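Long-range contact in thioesterase (Pseudomonas aeruginosa, PDB 2O6T), which is a putative hot-dog-fold thioesterase of the 4-hydroxybenzoyl-CoA family, which probably hydrolyses fatty acyl-CoA thioesters: residues L88-L93 against A142-S147. Numbering follows the deposited sequence.
Sequences LRVARL and AALQSS
In this hot-dog fold the C-terminal tail, leaving helix 135-142 through a type I turn from A142 to Q145, docks against strand 84-93 where V90 meets L144 and Q145. The turn is closed by Q145 N bonding to A142 O at 3.2 Å. Its third residue, L144, presents its O to V90 N, 3.1 Å away, in a nearly straight N-H···O bond (170°), although the donor stands well above the carbonyl plane. One residue on, Q145 CA lies 3.5 Å from V90 O in a CA-H···O contact. L144 suits its place because its CB, directed at the strand, packs on V90 CG2 at 3.9 Å, while the branched end carries CD1 to L88 CD2 at 3.7 Å; the side chain also touches L15 and Y49. Beta-branched V90 serves both neighbours: with CG1 anti to the backbone N (chi1 157°), that methyl meets Q145 CG at 3.7 Å. Extended beyond CG, the glutamine is long enough to cross L93 at about a right angle, laying NE2 3.6 Å from L93 CB. Past the classic bulge in which A91 and R92 both face Q99, L93 turns back toward the tail, its CD2 near the A142 backbone; its side chain also touches R138 and L141 of the helix. One conventional hydrogen bond thus joins tail to strand, the rest being largely side-chain packing, so the tail is no added strand of the sheet.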
ATOM      1  N   LEU A  88       8.864   6.592 -19.758  1.00 16.84           N
ATOM      2  CA  LEU A  88       8.378   5.365 -20.374  1.00 16.28           C
ATOM      3  C   LEU A  88       8.765   5.209 -21.861  1.00 16.24           C
ATOM      4  O   LEU A  88       8.756   6.170 -22.655  1.00 15.58           O
ATOM      5  CB  LEU A  88       6.878   5.280 -20.185  1.00 15.44           C
ATOM      6  CG  LEU A  88       6.103   4.238 -20.981  1.00 15.65           C
ATOM      7  CD1 LEU A  88       6.457   2.843 -20.538  1.00 14.50           C
ATOM      8  CD2 LEU A  88       4.600   4.526 -20.757  1.00 15.11           C
ATOM      9  N   ARG A  89       9.149   3.991 -22.210  1.00 16.39           N
ATOM     10  CA  ARG A  89       9.261   3.580 -23.634  1.00 17.78           C
ATOM     11  C   ARG A  89       8.938   2.093 -23.743  1.00 17.87           C
ATOM     12  O   ARG A  89       8.929   1.340 -22.718  1.00 17.27           O
ATOM     13  CB  ARG A  89      10.658   3.848 -24.250  1.00 16.64           C
ATOM     14  CG  ARG A  89      11.631   2.870 -23.775  1.00 18.54           C
ATOM     15  CD  ARG A  89      13.019   3.334 -23.959  1.00 25.46           C
ATOM     16  NE  ARG A  89      13.769   2.220 -24.507  1.00 30.91           N
ATOM     17  CZ  ARG A  89      14.769   1.591 -23.896  1.00 32.73           C
ATOM     18  NH1 ARG A  89      15.210   1.998 -22.694  1.00 30.26           N
ATOM     19  NH2 ARG A  89      15.348   0.566 -24.535  1.00 31.19           N
ATOM     20  N   VAL A  90       8.697   1.689 -24.988  1.00 17.37           N
ATOM     21  CA  VAL A  90       8.447   0.297 -25.299  1.00 17.46           C
ATOM     22  C   VAL A  90       9.686  -0.305 -25.958  1.00 17.67           C
ATOM     23  O   VAL A  90      10.078   0.135 -27.042  1.00 17.27           O
ATOM     24  CB  VAL A  90       7.178   0.154 -26.167  1.00 16.89           C
ATOM     25  CG1 VAL A  90       7.211  -1.142 -26.961  1.00 17.14           C
ATOM     26  CG2 VAL A  90       5.961   0.191 -25.281  1.00 15.64           C
ATOM     27  N   ALA A  91      10.304  -1.283 -25.299  1.00 18.14           N
ATOM     28  CA  ALA A  91      11.437  -1.990 -25.902  1.00 19.48           C
ATOM     29  C   ALA A  91      11.090  -3.056 -26.921  1.00 20.35           C
ATOM     30  O   ALA A  91      11.826  -3.233 -27.857  1.00 20.38           O
ATOM     31  CB  ALA A  91      12.381  -2.554 -24.851  1.00 19.76           C
ATOM     32  N   ARG A  92      10.010  -3.807 -26.732  1.00 21.36           N
ATOM     33  CA  ARG A  92       9.683  -4.874 -27.691  1.00 22.62           C
ATOM     34  C   ARG A  92       8.174  -5.047 -27.778  1.00 21.87           C
ATOM     35  O   ARG A  92       7.460  -4.926 -26.749  1.00 22.66           O
ATOM     36  CB  ARG A  92      10.395  -6.174 -27.306  1.00 22.71           C
ATOM     37  CG  ARG A  92      10.145  -7.384 -28.211  1.00 25.52           C
ATOM     38  CD  ARG A  92      10.532  -8.714 -27.477  1.00 26.67           C
ATOM     39  NE  ARG A  92       9.815  -8.935 -26.196  1.00 34.93           N
ATOM     40  CZ  ARG A  92       8.529  -9.314 -26.084  1.00 36.62           C
ATOM     41  NH1 ARG A  92       7.771  -9.524 -27.172  1.00 38.89           N
ATOM     42  NH2 ARG A  92       7.993  -9.475 -24.884  1.00 32.78           N
ATOM     43  N   LEU A  93       7.684  -5.247 -29.003  1.00 20.67           N
ATOM     44  CA  LEU A  93       6.253  -5.304 -29.283  1.00 19.75           C
ATOM     45  C   LEU A  93       5.938  -6.539 -30.090  1.00 19.84           C
ATOM     46  O   LEU A  93       6.206  -6.587 -31.300  1.00 21.12           O
ATOM     47  CB  LEU A  93       5.791  -4.060 -30.033  1.00 19.81           C
ATOM     48  CG  LEU A  93       4.260  -3.930 -30.248  1.00 20.85           C
ATOM     49  CD1 LEU A  93       3.393  -4.230 -28.981  1.00 20.08           C
ATOM     50  CD2 LEU A  93       3.865  -2.572 -30.881  1.00 19.04           C
ATOM     51  N   ALA A 142       2.961   1.373 -30.271  1.00 19.62           N
ATOM     52  CA  ALA A 142       3.905   1.518 -31.402  1.00 20.13           C
ATOM     53  C   ALA A 142       4.516   2.916 -31.357  1.00 20.16           C
ATOM     54  O   ALA A 142       5.679   3.107 -31.732  1.00 20.86           O
ATOM     55  CB  ALA A 142       3.237   1.257 -32.741  1.00 18.85           C
ATOM     56  N   ALA A 143       3.752   3.871 -30.850  1.00 19.95           N
ATOM     57  CA  ALA A 143       4.242   5.232 -30.747  1.00 20.51           C
ATOM     58  C   ALA A 143       5.340   5.394 -29.670  1.00 21.43           C
ATOM     59  O   ALA A 143       6.030   6.441 -29.645  1.00 20.62           O
ATOM     60  CB  ALA A 143       3.086   6.213 -30.530  1.00 20.19           C
ATOM     61  N   LEU A 144       5.514   4.369 -28.813  1.00 21.80           N
ATOM     62  CA  LEU A 144       6.589   4.375 -27.819  1.00 22.84           C
ATOM     63  C   LEU A 144       7.814   3.539 -28.210  1.00 24.25           C
ATOM     64  O   LEU A 144       8.809   3.510 -27.482  1.00 24.11           O
ATOM     65  CB  LEU A 144       6.095   3.948 -26.447  1.00 22.47           C
ATOM     66  CG  LEU A 144       5.012   4.787 -25.758  1.00 25.51           C
ATOM     67  CD1 LEU A 144       4.604   4.125 -24.461  1.00 23.54           C
ATOM     68  CD2 LEU A 144       5.401   6.294 -25.536  1.00 25.99           C
ATOM     69  N   GLN A 145       7.772   2.837 -29.338  1.00 25.91           N
ATOM     70  CA  GLN A 145       8.978   2.090 -29.702  1.00 27.77           C
ATOM     71  C   GLN A 145      10.015   3.099 -30.087  1.00 29.02           C
ATOM     72  O   GLN A 145       9.745   4.004 -30.878  1.00 29.20           O
ATOM     73  CB  GLN A 145       8.778   1.081 -30.831  1.00 27.45           C
ATOM     74  CG  GLN A 145       8.133  -0.254 -30.403  1.00 26.85           C
ATOM     75  CD  GLN A 145       7.820  -1.151 -31.614  1.00 28.47           C
ATOM     76  OE1 GLN A 145       7.003  -0.766 -32.477  1.00 29.70           O
ATOM     77  NE2 GLN A 145       8.476  -2.340 -31.697  1.00 25.50           N
ATOM     78  N   SER A 146      11.182   2.993 -29.456  1.00 31.29           N
ATOM     79  CA  SER A 146      12.297   3.883 -29.772  1.00 32.93           C
ATOM     80  C   SER A 146      12.506   3.805 -31.295  1.00 34.12           C
ATOM     81  O   SER A 146      13.064   2.823 -31.806  1.00 33.91           O
ATOM     82  CB  SER A 146      13.556   3.483 -28.989  1.00 32.82           C
ATOM     83  OG  SER A 146      14.259   2.469 -29.687  1.00 33.29           O
ATOM     84  N   SER A 147      11.972   4.832 -31.970  1.00 36.53           N
ATOM     85  CA  SER A 147      11.919   5.024 -33.434  1.00 39.16           C
ATOM     86  C   SER A 147      12.215   3.806 -34.347  1.00 40.09           C
ATOM     87  O   SER A 147      11.458   2.820 -34.359  1.00 41.26           O
ATOM     88  CB  SER A 147      12.807   6.217 -33.816  1.00 39.76           C
ATOM     89  OG  SER A 147      14.174   5.921 -33.543  1.00 41.31           O
TER